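Local coordinates for nigritoxine (Vibrio nigripulchritudo, PDB 5M41), which is a bacterial toxin that acts against crustaceans and insects, at residues V583-T588 / S595-T600; D647-R652 / L712-A717; L566-Q571 / F589-I594. All blocks are in the same frame, centred on the assembly; numbering follows the deposited sequence.

In the fold
All three contacts lie at one end of the elongated chain, on or beside an antiparallel six-stranded sheet ordered 560-562, 571-576, 583-589, 594-601, 649-652, 713-715. Contact 1 is the central hairpin and contact 2 joins the last two strands; their centres are about 10 Å apart and strands 594-601 and 649-652 pair directly. Contact 3, its centre about 12 Å from that of contact 1, packs the loop after strand 560-562 on the hairpin loop. Its segments alternate along the chain with those of contact 1; contact 2 follows both. Contacts 2 and 3, about 21 Å apart by centres, do not touch. The sheet thus unites distant sequence in this toxin's new fold.

Contact 1: V583-T588 / S595-T600; sequences VHHSHT and SNNHLT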
loop_
_atom_site.group_PDB
_atom_site.type_symbol
_atom_site.label_atom_id
_atom_site.label_comp_id
_atom_site.label_asym_id
_atom_site.label_seq_id
_atom_site.Cartn_x
_atom_site.Cartn_y
_atom_site.Cartn_z
ATOM N N VAL A 583 -19.568 -10.877 -23.592
ATOM C CA VAL A 583 -19.886 -11.097 -25.006
ATOM C C VAL A 583 -19.419 -12.475 -25.467
ATOM O O VAL A 583 -18.621 -13.134 -24.800
ATOM C CB VAL A 583 -19.237 -10.028 -25.935
ATOM C CG1 VAL A 583 -19.796 -8.632 -25.642
ATOM C CG2 VAL A 583 -17.711 -10.044 -25.821
ATOM N N HIS A 584 -19.926 -12.892 -26.620
ATOM C CA HIS A 584 -19.422 -14.058 -27.334
ATOM C C HIS A 584 -19.866 -13.886 -28.751
ATOM O O HIS A 584 -20.675 -12.979 -29.041
ATOM C CB HIS A 584 -19.933 -15.367 -26.722
ATOM C CG HIS A 584 -21.440 -15.464 -26.649
ATOM N ND1 HIS A 584 -22.202 -15.799 -27.717
ATOM C CD2 HIS A 584 -22.315 -15.269 -25.592
ATOM C CE1 HIS A 584 -23.495 -15.811 -27.357
ATOM N NE2 HIS A 584 -23.567 -15.483 -26.058
ATOM N N HIS A 585 -19.323 -14.696 -29.661
ATOM C CA HIS A 585 -19.845 -14.732 -31.018
ATOM C C HIS A 585 -20.379 -16.093 -31.367
ATOM O O HIS A 585 -20.049 -17.078 -30.719
ATOM C CB HIS A 585 -18.850 -14.227 -32.059
ATOM C CG HIS A 585 -17.559 -15.014 -32.132
ATOM N ND1 HIS A 585 -17.360 -16.006 -33.027
ATOM C CD2 HIS A 585 -16.360 -14.877 -31.422
ATOM C CE1 HIS A 585 -16.108 -16.489 -32.887
ATOM N NE2 HIS A 585 -15.502 -15.799 -31.897
ATOM N N SER A 586 -21.233 -16.157 -32.380
ATOM C CA SER A 586 -21.862 -17.422 -32.731
ATOM C C SER A 586 -22.323 -17.425 -34.175
ATOM O O SER A 586 -22.388 -16.374 -34.829
ATOM C CB SER A 586 -23.040 -17.707 -31.790
ATOM O OG SER A 586 -24.091 -16.797 -32.028
ATOM N N HIS A 587 -22.649 -18.620 -34.660
ATOM C CA HIS A 587 -22.957 -18.846 -36.056
ATOM C C HIS A 587 -23.523 -20.225 -36.190
ATOM O O HIS A 587 -23.396 -21.048 -35.284
ATOM C CB HIS A 587 -21.688 -18.729 -36.894
ATOM C CG HIS A 587 -20.623 -19.719 -36.506
ATOM N ND1 HIS A 587 -19.515 -19.359 -35.838
ATOM C CD2 HIS A 587 -20.546 -21.106 -36.687
ATOM C CE1 HIS A 587 -18.760 -20.442 -35.600
ATOM N NE2 HIS A 587 -19.395 -21.519 -36.125
ATOM N N THR A 588 -24.122 -20.499 -37.337
ATOM C CA THR A 588 -24.530 -21.855 -37.666
ATOM C C THR A 588 -23.535 -22.395 -38.686
ATOM O O THR A 588 -23.256 -21.736 -39.695
ATOM C CB THR A 588 -25.955 -21.920 -38.252
ATOM O OG1 THR A 588 -25.928 -21.470 -39.603
ATOM C CG2 THR A 588 -26.923 -21.063 -37.479
ATOM N N SER A 595 -22.865 -19.537 -41.369
ATOM C CA SER A 595 -23.838 -18.486 -41.630
ATOM C C SER A 595 -24.343 -17.837 -40.338
ATOM O O SER A 595 -24.146 -18.357 -39.247
ATOM C CB SER A 595 -25.006 -19.020 -42.482
ATOM O OG SER A 595 -25.856 -19.856 -41.717
ATOM N N ASN A 596 -25.006 -16.695 -40.481
ATOM C CA ASN A 596 -25.580 -15.958 -39.353
ATOM C C ASN A 596 -24.530 -15.578 -38.299
ATOM O O ASN A 596 -24.845 -15.465 -37.116
ATOM C CB ASN A 596 -26.744 -16.750 -38.729
ATOM C CG ASN A 596 -27.624 -15.896 -37.832
ATOM O OD1 ASN A 596 -28.115 -14.833 -38.238
ATOM N ND2 ASN A 596 -27.843 -16.364 -36.608
ATOM N N ASN A 597 -23.285 -15.383 -38.736
ATOM C CA ASN A 597 -22.218 -14.965 -37.840
ATOM C C ASN A 597 -22.583 -13.645 -37.170
ATOM O O ASN A 597 -22.947 -12.686 -37.854
ATOM C CB ASN A 597 -20.918 -14.820 -38.617
ATOM C CG ASN A 597 -19.711 -14.598 -37.718
ATOM O OD1 ASN A 597 -19.763 -14.795 -36.493
ATOM N ND2 ASN A 597 -18.595 -14.202 -38.336
ATOM N N HIS A 598 -22.544 -13.605 -35.839
ATOM C CA HIS A 598 -22.884 -12.362 -35.110
ATOM C C HIS A 598 -22.285 -12.340 -33.733
ATOM O O HIS A 598 -21.974 -13.396 -33.169
ATOM C CB HIS A 598 -24.399 -12.165 -35.020
ATOM C CG HIS A 598 -25.106 -13.228 -34.210
ATOM N ND1 HIS A 598 -25.410 -14.455 -34.721
ATOM C CD2 HIS A 598 -25.569 -13.222 -32.894
ATOM C CE1 HIS A 598 -26.031 -15.192 -33.772
ATOM N NE2 HIS A 598 -26.132 -14.435 -32.657
ATOM N N LEU A 599 -22.114 -11.131 -33.191
ATOM C CA LEU A 599 -21.607 -10.926 -31.827
ATOM C C LEU A 599 -22.795 -10.710 -30.901
ATOM O O LEU A 599 -23.753 -10.002 -31.254
ATOM C CB LEU A 599 -20.654 -9.717 -31.754
ATOM C CG LEU A 599 -19.936 -9.496 -30.404
ATOM C CD1 LEU A 599 -18.514 -9.012 -30.625
ATOM C CD2 LEU A 599 -20.714 -8.553 -29.474
ATOM N N THR A 600 -22.733 -11.317 -29.726
ATOM C CA THR A 600 -23.807 -11.199 -28.757
ATOM C C THR A 600 -23.305 -10.570 -27.481
ATOM O O THR A 600 -22.282 -10.982 -26.946
ATOM C CB THR A 600 -24.420 -12.566 -28.422
ATOM O OG1 THR A 600 -25.136 -13.018 -29.568
ATOM C CG2 THR A 600 -25.406 -12.461 -27.245
HETATM O O HOH W 1 -19.060 -16.896 -34.893
HETATM O O HOH W 2 -23.478 -14.423 -30.955
#
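His-584 and Thr-600 lie alongside each other, pointing the same way, with Thr-600 CB over one face of the imidazole: a CH-pi contact 3.9 Å from CB to the centroid of the His-584 ring and 28° off its normal. On the same side of the sheet the His-598 ring reaches across to Ser-586, bringing CE1 to 3.1 Å from Ser-586 OG. Its rotation is fixed by His-598 ND1, which donates in the ring plane to Asn-596 O at 2.7 Å and 173°. Ser-586 OG, Thr-600 OG1 and His-598 O share a water, which donates to the carbonyl; Thr-600 OG1 is also bonded to His-650 ND1. This is an antiparallel beta hairpin, its strands 160° apart in direction, and a beta bulge shifts the register by one between Ser-586 and Thr-588. Thr-600 N donates to His-584 O at 2.7 Å, nearly along the C=O axis. On the face carrying His-585 and Leu-599, a second water lies in the planes of two imidazoles, 2.7 Å from His-585 ND1 and 2.7 Å from His-587 ND1, and donates to Asn-597 OD1. Asn-704 takes up the far nitrogen of His-585, while Glu-656 and the Met-705 carbonyl bind Asn-597 ND2.

Contact 2: D647-R652 / L712-A717; sequences DNIHFR and LFLDVA
Arg-652 and Asp-715 meet in a salt bridge, NH1 to OD2 at 2.6 Å, with guanidinium and carboxylate planes only 25° apart. The carboxylate comes in at the guanidinium edge, but the N-H...O angle is 119°, so the hydrogen-bond component is weak. A bend at chi3 (56°) turns the arginine so that the edge of its guanidinium meets the carboxylate; Arg-652 CG lies 3.0 Å from Asp-715 OD1. Beneath these groups the backbones set the spacing: Asp-715 N donates almost straight to His-650 O at 3.0 Å, while Arg-652 and Phe-713 exchange a pair of bonds, making this an antiparallel edge of the sheet. On the face carrying Phe-651 and Leu-714, Leu-714 CD1 sits over the Phe-651 ring, 4.2 Å from its centroid in a CH-pi contact. The same methyl presses tightly on Ile-649 CG2, at 3.4 Å. Farther out, Met-722 of helix 719-731 touches both Phe-651 and Leu-714, and Leu-662 packs on Arg-652 and Asp-715. Because both charged residues are buried, each probably stabilises the ionised form of the other; the weak angle suggests that charge attraction contributes more than a directional hydrogen bond.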
loop_
_atom_site.group_PDB
_atom_site.type_symbol
_atom_site.label_atom_id
_atom_site.label_comp_id
_atom_site.label_asym_id
_atom_site.label_seq_id
_atom_site.Cartn_x
_atom_site.Cartn_y
_atom_site.Cartn_z
ATOM N N ASP A 647 -33.924 -9.656 -23.611
ATOM C CA ASP A 647 -33.103 -10.585 -24.404
ATOM C C ASP A 647 -31.675 -10.071 -24.499
ATOM O O ASP A 647 -31.397 -8.926 -24.139
ATOM C CB ASP A 647 -33.687 -10.740 -25.825
ATOM C CG ASP A 647 -33.342 -12.093 -26.482
ATOM O OD1 ASP A 647 -32.542 -12.887 -25.924
ATOM O OD2 ASP A 647 -33.899 -12.374 -27.573
ATOM N N ASN A 648 -30.782 -10.924 -24.989
ATOM C CA ASN A 648 -29.444 -10.527 -25.376
ATOM C C ASN A 648 -29.499 -9.642 -26.588
ATOM O O ASN A 648 -30.485 -9.629 -27.297
ATOM C CB ASN A 648 -28.581 -11.762 -25.676
ATOM C CG ASN A 648 -28.228 -12.526 -24.414
ATOM O OD1 ASN A 648 -28.307 -11.985 -23.305
ATOM N ND2 ASN A 648 -27.844 -13.785 -24.570
ATOM N N ILE A 649 -28.405 -8.930 -26.812
ATOM C CA ILE A 649 -28.277 -7.883 -27.806
ATOM C C ILE A 649 -27.281 -8.374 -28.865
ATOM O O ILE A 649 -26.268 -8.954 -28.521
ATOM C CB ILE A 649 -27.742 -6.609 -27.103
ATOM C CG1 ILE A 649 -28.903 -5.866 -26.423
ATOM C CG2 ILE A 649 -26.989 -5.713 -28.062
ATOM C CD1 ILE A 649 -28.503 -4.827 -25.389
ATOM N N HIS A 650 -27.577 -8.144 -30.142
ATOM C CA HIS A 650 -26.771 -8.703 -31.236
ATOM C C HIS A 650 -26.226 -7.662 -32.171
ATOM O O HIS A 650 -26.913 -6.696 -32.514
ATOM C CB HIS A 650 -27.590 -9.739 -32.023
ATOM C CG HIS A 650 -28.269 -10.775 -31.146
ATOM N ND1 HIS A 650 -27.583 -11.738 -30.495
ATOM C CD2 HIS A 650 -29.619 -10.954 -30.808
ATOM C CE1 HIS A 650 -28.448 -12.500 -29.775
ATOM N NE2 HIS A 650 -29.689 -12.025 -29.980
ATOM N N PHE A 651 -24.977 -7.855 -32.582
ATOM C CA PHE A 651 -24.322 -7.023 -33.583
ATOM C C PHE A 651 -23.839 -7.940 -34.702
ATOM O O PHE A 651 -23.460 -9.084 -34.449
ATOM C CB PHE A 651 -23.068 -6.370 -33.011
ATOM C CG PHE A 651 -23.312 -5.378 -31.901
ATOM C CD1 PHE A 651 -23.245 -4.010 -32.156
ATOM C CD2 PHE A 651 -23.476 -5.804 -30.589
ATOM C CE1 PHE A 651 -23.412 -3.086 -31.130
ATOM C CE2 PHE A 651 -23.635 -4.886 -29.554
ATOM C CZ PHE A 651 -23.603 -3.525 -29.830
ATOM N N ARG A 652 -23.826 -7.447 -35.932
ATOM C CA ARG A 652 -23.332 -8.248 -37.072
ATOM C C ARG A 652 -22.758 -7.315 -38.129
ATOM O O ARG A 652 -23.047 -6.114 -38.102
ATOM C CB ARG A 652 -24.431 -9.162 -37.660
ATOM C CG ARG A 652 -25.849 -8.700 -37.348
ATOM C CD ARG A 652 -26.973 -9.488 -37.998
ATOM N NE ARG A 652 -26.944 -10.919 -37.719
ATOM C CZ ARG A 652 -27.545 -11.519 -36.697
ATOM N NH1 ARG A 652 -28.221 -10.833 -35.806
ATOM N NH2 ARG A 652 -27.449 -12.828 -36.568
ATOM N N LEU A 712 -19.096 -3.815 -36.937
ATOM C CA LEU A 712 -20.195 -4.520 -36.300
ATOM C C LEU A 712 -21.342 -3.586 -35.948
ATOM O O LEU A 712 -21.205 -2.731 -35.063
ATOM C CB LEU A 712 -19.700 -5.261 -35.052
ATOM C CG LEU A 712 -18.851 -6.520 -35.330
ATOM C CD1 LEU A 712 -18.109 -6.955 -34.077
ATOM C CD2 LEU A 712 -19.728 -7.650 -35.849
ATOM N N PHE A 713 -22.477 -3.764 -36.617
ATOM C CA PHE A 713 -23.646 -2.907 -36.359
ATOM C C PHE A 713 -24.728 -3.581 -35.488
ATOM O O PHE A 713 -24.985 -4.765 -35.620
ATOM C CB PHE A 713 -24.265 -2.403 -37.672
ATOM C CG PHE A 713 -23.306 -1.649 -38.552
ATOM C CD1 PHE A 713 -23.104 -0.277 -38.382
ATOM C CD2 PHE A 713 -22.616 -2.305 -39.574
ATOM C CE1 PHE A 713 -22.220 0.422 -39.197
ATOM C CE2 PHE A 713 -21.736 -1.610 -40.400
ATOM C CZ PHE A 713 -21.530 -0.246 -40.204
ATOM N N LEU A 714 -25.368 -2.806 -34.612
ATOM C CA LEU A 714 -26.454 -3.323 -33.785
ATOM C C LEU A 714 -27.660 -3.659 -34.680
ATOM O O LEU A 714 -28.012 -2.848 -35.533
ATOM C CB LEU A 714 -26.836 -2.270 -32.733
ATOM C CG LEU A 714 -27.983 -2.568 -31.752
ATOM C CD1 LEU A 714 -27.499 -3.462 -30.621
ATOM C CD2 LEU A 714 -28.509 -1.269 -31.155
ATOM N N ASP A 715 -28.260 -4.845 -34.492
ATOM C CA ASP A 715 -29.510 -5.231 -35.173
ATOM C C ASP A 715 -30.600 -4.240 -34.851
ATOM O O ASP A 715 -30.721 -3.796 -33.700
ATOM C CB ASP A 715 -30.048 -6.597 -34.703
ATOM C CG ASP A 715 -29.207 -7.746 -35.145
ATOM O OD1 ASP A 715 -28.165 -7.504 -35.802
ATOM O OD2 ASP A 715 -29.582 -8.900 -34.819
ATOM N N VAL A 716 -31.437 -3.949 -35.840
ATOM C CA VAL A 716 -32.615 -3.125 -35.585
ATOM C C VAL A 716 -33.425 -3.746 -34.429
ATOM O O VAL A 716 -33.931 -3.023 -33.539
ATOM C CB VAL A 716 -33.462 -2.940 -36.869
ATOM C CG1 VAL A 716 -34.864 -2.427 -36.546
ATOM C CG2 VAL A 716 -32.758 -1.981 -37.830
ATOM N N ALA A 717 -33.507 -5.077 -34.418
ATOM C CA ALA A 717 -34.300 -5.803 -33.415
ATOM C C ALA A 717 -33.761 -5.629 -31.978
ATOM O O ALA A 717 -34.509 -5.779 -31.003
ATOM C CB ALA A 717 -34.427 -7.284 -33.785
#

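Contact 3: L566-Q571 / F589-I594; sequences LGVGKQ and FEQKGI
Neither 566-571 nor 589-594 forms a regular helix or strand where they meet; each is a tight connection that reverses the chain. Residues Gly-567 to Lys-570 make a type I beta turn, closed by Lys-570 N donating to Gly-567 O at 3.1 Å. In the opposing loop, which links the two strands of the hairpin, Glu-590 N donates to Gly-593 O at 2.9 Å, and Gly-593 takes up positive phi. A single backbone hydrogen bond joins the segments: Phe-589 N to Lys-570 O, 3.1 Å long with an angle of 149° at the hydrogen, the donor lying nearly along the C=O axis. The carbonyl oxygens of Val-568 and Phe-589 are modelled too close to each other, so their exact placement carries no weight.

Phe-589 makes the largest single contribution to the contact. With CG anti to its own carbonyl carbon, the ring is directed at the turn, where Leu-566 CD1 covers one face. The methyl lies 3.8 Å from the centroid of the Phe-589 ring and 28° off the normal, a CH-pi contact displaced toward the rim, so that CZ is its nearest ring atom at 3.4 Å. The backbone approaches the same residue from elsewhere: Lys-570 O stands at the ring edge, 3.4 Å from Phe-589 CD2, and Gly-567 O comes to 3.2 Å from Phe-589 CB. Nearer the surface, Gln-591 bends at chi2 and brings its NE2 to 3.4 Å from Val-568 CG2.

Glu-590 turns away from 566-571 and bonds through OE2 to Ser-595 OG at the start of strand 594-601. Leu-478 also touches Phe-589, whose ring meets His-587 edge-to-face. The contact therefore joins the connection between strands 560-562 and 571-576 to the turn between strands 583-589 and 594-601, where these strands of the six-stranded sheet turn.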
loop_
_atom_site.group_PDB
_atom_site.type_symbol
_atom_site.label_atom_id
_atom_site.label_comp_id
_atom_site.label_asym_id
_atom_site.label_seq_id
_atom_site.Cartn_x
_atom_site.Cartn_y
_atom_site.Cartn_z
ATOM N N LEU A 566 -21.857 -28.529 -32.313
ATOM C CA LEU A 566 -21.044 -28.776 -33.506
ATOM C C LEU A 566 -21.700 -29.747 -34.506
ATOM O O LEU A 566 -22.083 -30.860 -34.151
ATOM C CB LEU A 566 -19.645 -29.268 -33.113
ATOM C CG LEU A 566 -18.658 -29.495 -34.268
ATOM C CD1 LEU A 566 -18.170 -28.176 -34.848
ATOM C CD2 LEU A 566 -17.483 -30.336 -33.783
ATOM N N GLY A 567 -21.806 -29.312 -35.757
ATOM C CA GLY A 567 -22.419 -30.107 -36.822
ATOM C C GLY A 567 -23.103 -29.180 -37.803
ATOM O O GLY A 567 -23.300 -27.988 -37.504
ATOM N N VAL A 568 -23.482 -29.723 -38.961
ATOM C CA VAL A 568 -23.987 -28.922 -40.082
ATOM C C VAL A 568 -25.188 -28.018 -39.763
ATOM O O VAL A 568 -25.162 -26.820 -40.066
ATOM C CB VAL A 568 -24.228 -29.755 -41.370
ATOM C CG1 VAL A 568 -24.998 -28.942 -42.411
ATOM C CG2 VAL A 568 -22.901 -30.213 -41.957
ATOM N N GLY A 569 -26.245 -28.531 -39.149
ATOM C CA GLY A 569 -27.357 -27.592 -38.864
ATOM C C GLY A 569 -27.210 -26.709 -37.625
ATOM O O GLY A 569 -28.082 -25.884 -37.362
ATOM N N LYS A 570 -26.106 -26.874 -36.882
ATOM C CA LYS A 570 -26.010 -26.504 -35.455
ATOM C C LYS A 570 -25.356 -25.135 -35.157
ATOM O O LYS A 570 -24.562 -24.631 -35.958
ATOM C CB LYS A 570 -25.228 -27.589 -34.669
ATOM C CG LYS A 570 -25.538 -29.058 -35.006
ATOM C CD LYS A 570 -26.880 -29.530 -34.442
ATOM C CE LYS A 570 -27.263 -30.928 -34.939
ATOM N NZ LYS A 570 -28.678 -30.945 -35.435
ATOM N N GLN A 571 -25.653 -24.579 -33.974
ATOM C CA GLN A 571 -25.087 -23.283 -33.551
ATOM C C GLN A 571 -23.832 -23.422 -32.683
ATOM O O GLN A 571 -23.898 -23.862 -31.516
ATOM C CB GLN A 571 -26.130 -22.360 -32.870
ATOM C CG GLN A 571 -25.528 -21.022 -32.380
ATOM C CD GLN A 571 -26.537 -20.019 -31.783
ATOM O OE1 GLN A 571 -27.070 -20.229 -30.685
ATOM N NE2 GLN A 571 -26.767 -18.903 -32.492
ATOM N N PHE A 589 -22.970 -23.564 -38.392
ATOM C CA PHE A 589 -22.122 -24.290 -39.335
ATOM C C PHE A 589 -22.934 -24.665 -40.568
ATOM O O PHE A 589 -24.071 -25.119 -40.445
ATOM C CB PHE A 589 -21.586 -25.572 -38.698
ATOM C CG PHE A 589 -20.703 -25.340 -37.507
ATOM C CD1 PHE A 589 -19.342 -25.083 -37.671
ATOM C CD2 PHE A 589 -21.228 -25.389 -36.217
ATOM C CE1 PHE A 589 -18.516 -24.878 -36.565
ATOM C CE2 PHE A 589 -20.412 -25.180 -35.112
ATOM C CZ PHE A 589 -19.055 -24.924 -35.288
ATOM N N GLU A 590 -22.385 -24.435 -41.753
ATOM C CA GLU A 590 -23.061 -24.902 -42.965
ATOM C C GLU A 590 -22.297 -26.097 -43.491
ATOM O O GLU A 590 -21.278 -26.464 -42.896
ATOM C CB GLU A 590 -23.192 -23.793 -44.001
ATOM C CG GLU A 590 -24.047 -22.615 -43.520
ATOM C CD GLU A 590 -25.542 -22.927 -43.409
ATOM O OE1 GLU A 590 -25.960 -24.081 -43.605
ATOM O OE2 GLU A 590 -26.322 -21.996 -43.116
ATOM N N GLN A 591 -22.794 -26.723 -44.567
ATOM C CA GLN A 591 -22.110 -27.866 -45.168
ATOM C C GLN A 591 -20.679 -27.417 -45.489
ATOM O O GLN A 591 -19.722 -28.135 -45.228
ATOM C CB GLN A 591 -22.864 -28.386 -46.412
ATOM C CG GLN A 591 -22.819 -29.901 -46.594
ATOM C CD GLN A 591 -24.042 -30.640 -46.040
ATOM O OE1 GLN A 591 -25.163 -30.507 -46.558
ATOM N NE2 GLN A 591 -23.820 -31.459 -45.008
ATOM N N LYS A 592 -20.555 -26.199 -46.012
ATOM C CA LYS A 592 -19.269 -25.513 -46.105
ATOM C C LYS A 592 -19.391 -24.100 -45.524
ATOM O O LYS A 592 -20.379 -23.398 -45.773
ATOM C CB LYS A 592 -18.812 -25.436 -47.555
ATOM C CG LYS A 592 -17.307 -25.313 -47.724
ATOM C CD LYS A 592 -16.926 -25.348 -49.200
ATOM C CE LYS A 592 -17.307 -24.055 -49.912
ATOM N NZ LYS A 592 -17.163 -24.194 -51.387
ATOM N N GLY A 593 -18.390 -23.690 -44.754
ATOM C CA GLY A 593 -18.379 -22.356 -44.147
ATOM C C GLY A 593 -19.391 -22.213 -43.020
ATOM O O GLY A 593 -19.802 -23.207 -42.406
ATOM N N ILE A 594 -19.796 -20.973 -42.749
ATOM C CA ILE A 594 -20.749 -20.681 -41.678
ATOM C C ILE A 594 -21.803 -19.696 -42.154
ATOM O O ILE A 594 -21.653 -19.076 -43.205
ATOM C CB ILE A 594 -20.039 -20.095 -40.441
ATOM C CG1 ILE A 594 -19.490 -18.683 -40.743
ATOM C CG2 ILE A 594 -18.971 -21.064 -39.930
ATOM C CD1 ILE A 594 -18.747 -18.033 -39.586
#